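Long-range contact in branched-chain alpha-ketoacid decarboxylase (Lactococcus lactis, PDB 2VBF), which probably decarboxylates branched-chain and aromatic alpha-keto acids to aldehydes, using thiamine diphosphate and a magnesium ion: residues F146-L160 with R171-I185. Numbering follows the deposited sequence.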
loop_
_atom_site.group_PDB
_atom_site.type_symbol
_atom_site.label_atom_id
_atom_site.label_comp_id
_atom_site.label_asym_id
_atom_site.label_seq_id
_atom_site.Cartn_x
_atom_site.Cartn_y
_atom_site.Cartn_z
ATOM N N PHE A 146 -2.032 -15.472 3.615
ATOM C CA PHE A 146 -2.322 -14.263 2.846
ATOM C C PHE A 146 -3.619 -14.447 2.059
ATOM O O PHE A 146 -4.410 -13.518 1.968
ATOM C CB PHE A 146 -1.103 -13.823 2.016
ATOM C CG PHE A 146 0.184 -13.784 2.827
ATOM C CD1 PHE A 146 0.199 -13.197 4.085
ATOM C CD2 PHE A 146 1.361 -14.351 2.352
ATOM C CE1 PHE A 146 1.350 -13.188 4.848
ATOM C CE2 PHE A 146 2.518 -14.331 3.125
ATOM C CZ PHE A 146 2.502 -13.762 4.368
ATOM N N MET A 147 -3.881 -15.650 1.558
ATOM C CA MET A 147 -5.156 -15.928 0.907
ATOM C C MET A 147 -6.311 -15.814 1.917
ATOM O O MET A 147 -7.350 -15.242 1.592
ATOM C CB MET A 147 -5.180 -17.306 0.226
ATOM C CG MET A 147 -6.459 -17.557 -0.582
ATOM S SD MET A 147 -6.326 -18.947 -1.718
ATOM C CE MET A 147 -6.444 -20.286 -0.553
ATOM N N LYS A 148 -6.133 -16.357 3.120
ATOM C CA LYS A 148 -7.138 -16.216 4.182
ATOM C C LYS A 148 -7.462 -14.732 4.441
ATOM O O LYS A 148 -8.625 -14.349 4.576
ATOM C CB LYS A 148 -6.687 -16.880 5.479
ATOM C CG LYS A 148 -7.684 -16.656 6.605
ATOM C CD LYS A 148 -7.502 -17.544 7.800
ATOM C CE LYS A 148 -8.752 -17.487 8.678
ATOM N NZ LYS A 148 -8.521 -18.008 10.056
ATOM N N MET A 149 -6.424 -13.902 4.488
ATOM C CA MET A 149 -6.602 -12.456 4.729
ATOM C C MET A 149 -7.441 -11.783 3.637
ATOM O O MET A 149 -8.026 -10.727 3.875
ATOM C CB MET A 149 -5.255 -11.738 4.891
ATOM C CG MET A 149 -4.507 -12.174 6.146
ATOM S SD MET A 149 -2.740 -11.842 6.163
ATOM C CE MET A 149 -2.732 -10.054 6.232
ATOM N N HIS A 150 -7.524 -12.388 2.450
ATOM C CA HIS A 150 -8.338 -11.833 1.378
ATOM C C HIS A 150 -9.820 -12.268 1.412
ATOM O O HIS A 150 -10.608 -11.840 0.573
ATOM C CB HIS A 150 -7.744 -12.211 0.024
ATOM C CG HIS A 150 -6.550 -11.393 -0.361
ATOM N ND1 HIS A 150 -5.290 -11.632 0.149
ATOM C CD2 HIS A 150 -6.428 -10.323 -1.184
ATOM C CE1 HIS A 150 -4.443 -10.755 -0.364
ATOM N NE2 HIS A 150 -5.108 -9.943 -1.165
ATOM N N GLU A 151 -10.187 -13.147 2.341
ATOM C CA GLU A 151 -11.551 -13.672 2.371
ATOM C C GLU A 151 -12.629 -12.576 2.389
ATOM O O GLU A 151 -13.554 -12.633 1.579
ATOM C CB GLU A 151 -11.729 -14.681 3.514
ATOM C CG GLU A 151 -11.056 -16.013 3.200
ATOM C CD GLU A 151 -11.059 -17.012 4.347
ATOM O OE1 GLU A 151 -11.720 -16.770 5.391
ATOM O OE2 GLU A 151 -10.391 -18.054 4.191
ATOM N N PRO A 152 -12.489 -11.552 3.259
ATOM C CA PRO A 152 -13.557 -10.543 3.297
ATOM C C PRO A 152 -13.678 -9.605 2.100
ATOM O O PRO A 152 -14.682 -8.891 2.001
ATOM C CB PRO A 152 -13.208 -9.725 4.547
ATOM C CG PRO A 152 -12.303 -10.632 5.358
ATOM C CD PRO A 152 -11.487 -11.297 4.308
ATOM N N VAL A 153 -12.673 -9.584 1.216
ATOM C CA VAL A 153 -12.628 -8.643 0.114
ATOM C C VAL A 153 -12.549 -9.347 -1.259
ATOM O O VAL A 153 -12.177 -8.744 -2.269
ATOM C CB VAL A 153 -11.453 -7.624 0.305
ATOM C CG1 VAL A 153 -11.694 -6.767 1.539
ATOM C CG2 VAL A 153 -10.100 -8.347 0.391
ATOM N N THR A 154 -12.932 -10.621 -1.299
ATOM C CA THR A 154 -13.007 -11.346 -2.559
ATOM C C THR A 154 -14.275 -12.200 -2.622
ATOM O O THR A 154 -14.730 -12.725 -1.615
ATOM C CB THR A 154 -11.768 -12.276 -2.748
ATOM O OG1 THR A 154 -11.594 -13.084 -1.578
ATOM C CG2 THR A 154 -10.458 -11.471 -3.023
ATOM N N ALA A 155 -14.867 -12.302 -3.810
ATOM C CA ALA A 155 -16.038 -13.156 -4.010
ATOM C C ALA A 155 -15.649 -14.626 -4.092
ATOM O O ALA A 155 -16.454 -15.515 -3.780
ATOM C CB ALA A 155 -16.758 -12.758 -5.258
ATOM N N ALA A 156 -14.434 -14.881 -4.563
ATOM C CA ALA A 156 -13.914 -16.231 -4.675
ATOM C C ALA A 156 -12.397 -16.178 -4.694
ATOM O O ALA A 156 -11.808 -15.168 -5.089
ATOM C CB ALA A 156 -14.434 -16.893 -5.957
ATOM N N ARG A 157 -11.776 -17.274 -4.277
ATOM C CA ARG A 157 -10.324 -17.367 -4.213
ATOM C C ARG A 157 -9.871 -18.802 -4.404
ATOM O O ARG A 157 -10.593 -19.731 -4.029
ATOM C CB ARG A 157 -9.827 -16.819 -2.878
ATOM C CG ARG A 157 -10.187 -17.638 -1.654
ATOM C CD ARG A 157 -10.329 -16.755 -0.426
ATOM N NE ARG A 157 -11.459 -15.876 -0.617
ATOM C CZ ARG A 157 -12.735 -16.229 -0.461
ATOM N NH1 ARG A 157 -13.085 -17.443 -0.042
ATOM N NH2 ARG A 157 -13.678 -15.339 -0.703
ATOM N N THR A 158 -8.687 -18.982 -4.985
ATOM C CA THR A 158 -8.158 -20.323 -5.221
ATOM C C THR A 158 -6.638 -20.389 -5.128
ATOM O O THR A 158 -5.946 -19.452 -5.530
ATOM C CB THR A 158 -8.616 -20.873 -6.606
ATOM O OG1 THR A 158 -8.194 -22.248 -6.767
ATOM C CG2 THR A 158 -8.054 -20.037 -7.752
ATOM N N LEU A 159 -6.150 -21.492 -4.564
ATOM C CA LEU A 159 -4.751 -21.909 -4.685
ATOM C C LEU A 159 -4.693 -22.994 -5.753
ATOM O O LEU A 159 -5.220 -24.106 -5.546
ATOM C CB LEU A 159 -4.226 -22.470 -3.364
ATOM C CG LEU A 159 -2.875 -23.198 -3.430
ATOM C CD1 LEU A 159 -1.783 -22.297 -4.040
ATOM C CD2 LEU A 159 -2.489 -23.710 -2.057
ATOM N N LEU A 160 -4.054 -22.698 -6.882
ATOM C CA LEU A 160 -4.058 -23.632 -7.991
ATOM C C LEU A 160 -3.030 -24.750 -7.785
ATOM O O LEU A 160 -1.982 -24.553 -7.160
ATOM C CB LEU A 160 -3.782 -22.938 -9.322
ATOM C CG LEU A 160 -4.716 -21.808 -9.761
ATOM C CD1 LEU A 160 -4.238 -21.255 -11.098
ATOM C CD2 LEU A 160 -6.177 -22.267 -9.839
ATOM N N ARG A 171 -14.006 -21.730 -12.146
ATOM C CA ARG A 171 -14.877 -21.504 -11.003
ATOM C C ARG A 171 -14.788 -20.053 -10.557
ATOM O O ARG A 171 -15.804 -19.390 -10.396
ATOM C CB ARG A 171 -14.512 -22.405 -9.832
ATOM C CG ARG A 171 -15.396 -22.168 -8.583
ATOM C CD ARG A 171 -15.033 -23.067 -7.429
ATOM N NE ARG A 171 -13.711 -22.819 -6.850
ATOM C CZ ARG A 171 -13.427 -21.823 -6.019
ATOM N NH1 ARG A 171 -14.351 -20.928 -5.688
ATOM N NH2 ARG A 171 -12.207 -21.719 -5.527
ATOM N N VAL A 172 -13.571 -19.563 -10.358
ATOM C CA VAL A 172 -13.424 -18.209 -9.811
ATOM C C VAL A 172 -13.812 -17.142 -10.846
ATOM O O VAL A 172 -14.457 -16.162 -10.488
ATOM C CB VAL A 172 -12.009 -17.966 -9.206
ATOM C CG1 VAL A 172 -11.649 -19.066 -8.193
ATOM C CG2 VAL A 172 -10.947 -17.861 -10.301
ATOM N N LEU A 173 -13.468 -17.337 -12.120
ATOM C CA LEU A 173 -13.831 -16.374 -13.151
ATOM C C LEU A 173 -15.325 -16.406 -13.462
ATOM O O LEU A 173 -15.905 -15.393 -13.837
ATOM C CB LEU A 173 -12.999 -16.577 -14.423
ATOM C CG LEU A 173 -11.487 -16.386 -14.258
ATOM C CD1 LEU A 173 -10.763 -16.610 -15.570
ATOM C CD2 LEU A 173 -11.150 -15.001 -13.716
ATOM N N SER A 174 -15.945 -17.579 -13.316
ATOM C CA SER A 174 -17.401 -17.672 -13.417
ATOM C C SER A 174 -18.050 -16.860 -12.293
ATOM O O SER A 174 -19.045 -16.167 -12.530
ATOM C CB SER A 174 -17.858 -19.134 -13.377
ATOM O OG SER A 174 -17.495 -19.793 -14.581
ATOM N N GLN A 175 -17.469 -16.913 -11.092
ATOM C CA GLN A 175 -17.930 -16.074 -9.975
ATOM C C GLN A 175 -17.709 -14.587 -10.271
ATOM O O GLN A 175 -18.553 -13.758 -9.941
ATOM C CB GLN A 175 -17.274 -16.470 -8.657
ATOM C CG GLN A 175 -18.016 -15.989 -7.411
ATOM C CD GLN A 175 -19.373 -16.663 -7.187
ATOM O OE1 GLN A 175 -19.797 -17.566 -7.947
ATOM N NE2 GLN A 175 -20.047 -16.259 -6.128
ATOM N N LEU A 176 -16.590 -14.240 -10.909
ATOM C CA LEU A 176 -16.391 -12.854 -11.353
ATOM C C LEU A 176 -17.534 -12.417 -12.276
ATOM O O LEU A 176 -18.110 -11.347 -12.108
ATOM C CB LEU A 176 -15.036 -12.683 -12.034
ATOM C CG LEU A 176 -14.754 -11.263 -12.534
ATOM C CD1 LEU A 176 -13.363 -10.814 -12.132
ATOM C CD2 LEU A 176 -14.965 -11.137 -14.034
ATOM N N LEU A 177 -17.883 -13.272 -13.227
ATOM C CA LEU A 177 -19.024 -12.983 -14.149
ATOM C C LEU A 177 -20.370 -12.859 -13.427
ATOM O O LEU A 177 -21.166 -11.971 -13.747
ATOM C CB LEU A 177 -19.090 -14.037 -15.256
ATOM C CG LEU A 177 -17.973 -13.895 -16.290
ATOM C CD1 LEU A 177 -17.914 -15.113 -17.206
ATOM C CD2 LEU A 177 -18.146 -12.611 -17.095
ATOM N N LYS A 178 -20.604 -13.720 -12.443
ATOM C CA LYS A 178 -21.892 -13.767 -11.745
ATOM C C LYS A 178 -22.135 -12.523 -10.891
ATOM O O LYS A 178 -23.235 -11.961 -10.914
ATOM C CB LYS A 178 -21.973 -15.014 -10.861
ATOM C CG LYS A 178 -23.327 -15.244 -10.165
ATOM C CD LYS A 178 -23.130 -15.792 -8.746
ATOM C CE LYS A 178 -24.452 -16.084 -8.034
ATOM N NZ LYS A 178 -25.154 -17.275 -8.600
ATOM N N GLU A 179 -21.121 -12.117 -10.129
ATOM C CA GLU A 179 -21.274 -11.067 -9.111
ATOM C C GLU A 179 -20.586 -9.748 -9.475
ATOM O O GLU A 179 -20.887 -8.726 -8.872
ATOM C CB GLU A 179 -20.678 -11.529 -7.775
ATOM C CG GLU A 179 -21.329 -12.726 -7.107
ATOM C CD GLU A 179 -20.768 -12.972 -5.706
ATOM O OE1 GLU A 179 -20.848 -12.057 -4.844
ATOM O OE2 GLU A 179 -20.239 -14.077 -5.465
ATOM N N ARG A 180 -19.659 -9.798 -10.435
ATOM C CA ARG A 180 -18.798 -8.679 -10.833
ATOM C C ARG A 180 -17.981 -8.062 -9.683
ATOM O O ARG A 180 -17.609 -6.888 -9.735
ATOM C CB ARG A 180 -19.591 -7.622 -11.606
ATOM C CG ARG A 180 -20.340 -8.168 -12.818
ATOM C CD ARG A 180 -19.427 -8.687 -13.924
ATOM N NE ARG A 180 -20.166 -9.629 -14.766
ATOM C CZ ARG A 180 -20.733 -9.344 -15.933
ATOM N NH1 ARG A 180 -20.625 -8.138 -16.472
ATOM N NH2 ARG A 180 -21.415 -10.294 -16.571
ATOM N N LYS A 181 -17.678 -8.891 -8.688
ATOM C CA LYS A 181 -16.801 -8.542 -7.566
ATOM C C LYS A 181 -15.413 -9.174 -7.799
ATOM O O LYS A 181 -15.265 -10.095 -8.609
ATOM C CB LYS A 181 -17.381 -9.041 -6.239
ATOM C CG LYS A 181 -18.626 -8.327 -5.746
ATOM C CD LYS A 181 -19.206 -9.073 -4.537
ATOM C CE LYS A 181 -20.134 -8.180 -3.710
ATOM N NZ LYS A 181 -21.451 -8.001 -4.397
ATOM N N PRO A 182 -14.377 -8.650 -7.115
ATOM C CA PRO A 182 -13.028 -9.181 -7.342
ATOM C C PRO A 182 -12.851 -10.642 -6.942
ATOM O O PRO A 182 -13.496 -11.139 -6.017
ATOM C CB PRO A 182 -12.113 -8.262 -6.518
ATOM C CG PRO A 182 -12.998 -7.480 -5.652
ATOM C CD PRO A 182 -14.387 -7.526 -6.174
ATOM N N VAL A 183 -11.954 -11.311 -7.654
ATOM C CA VAL A 183 -11.558 -12.662 -7.319
ATOM C C VAL A 183 -10.042 -12.750 -7.314
ATOM O O VAL A 183 -9.345 -11.833 -7.766
ATOM C CB VAL A 183 -12.164 -13.692 -8.278
ATOM C CG1 VAL A 183 -13.693 -13.597 -8.221
ATOM C CG2 VAL A 183 -11.639 -13.481 -9.704
ATOM N N TYR A 184 -9.553 -13.875 -6.813
ATOM C CA TYR A 184 -8.153 -14.037 -6.410
ATOM C C TYR A 184 -7.658 -15.427 -6.818
ATOM O O TYR A 184 -8.292 -16.433 -6.504
ATOM C CB TYR A 184 -8.097 -13.830 -4.903
ATOM C CG TYR A 184 -6.791 -14.094 -4.169
ATOM C CD1 TYR A 184 -6.052 -13.035 -3.641
ATOM C CD2 TYR A 184 -6.356 -15.387 -3.891
ATOM C CE1 TYR A 184 -4.893 -13.264 -2.898
ATOM C CE2 TYR A 184 -5.206 -15.621 -3.142
ATOM C CZ TYR A 184 -4.471 -14.557 -2.663
ATOM O OH TYR A 184 -3.335 -14.773 -1.910
ATOM N N ILE A 185 -6.517 -15.456 -7.506
ATOM C CA ILE A 185 -5.912 -16.681 -8.025
ATOM C C ILE A 185 -4.464 -16.713 -7.587
ATOM O O ILE A 185 -3.686 -15.853 -7.986
ATOM C CB ILE A 185 -5.998 -16.747 -9.571
ATOM C CG1 ILE A 185 -7.466 -16.733 -10.029
ATOM C CG2 ILE A 185 -5.248 -17.964 -10.107
ATOM C CD1 ILE A 185 -7.655 -16.588 -11.539
HETATM O O HOH W 1 -13.698 -19.306 -3.243
#
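Over one face of the H150 imidazole lies the ring carbon CE1 of Y184, 3.4 Å above the plane near the ring centre; the planes are inclined at 43°, an oblique aromatic pair. At its edge H150 ND1 donates to F146 O in the ring plane (2.8 Å), a nearly straight bond that fixes the imidazole's rotation. M147 CG approaches Y184 CE2 obliquely, at 3.4 Å, and the M147 sulfur makes an oblique Met-aromatic contact. With Y184 CG anti to the backbone N (chi1 173°), the ring lies beneath both, its CE1 side to H150 and its CE2 side to M147, and E99 binds its hydroxyl. Replacing H150 with an alanine would probably leave that flank of the Y184 ring uncovered and F146 O without its side-chain donor. On the sheet's other face, the R171 guanidinium has its helix neighbour V172 CG1 over one face toward the rim and R157 O at its edge; R171 NH2 bonds that oxygen from above the carbonyl plane (3.0 Å), and E168 forms a salt bridge with the same nitrogen. A water links R157 N to R171 NH1. V172 CG1 packs on T158 CG2, while A156 CB lies 3.9 Å from Q175 CB. A155 N to P182 O (2.8 Å) ties the loops leading into the strands, and T158 N to Y184 O (3.0 Å) joins the strands, whose directions differ by 3°; helix 171-179 runs roughly antiparallel to them. This is a parallel beta-alpha-beta unit at one border of the six-stranded sheet in the N-terminal domain of a thiamine diphosphate enzyme.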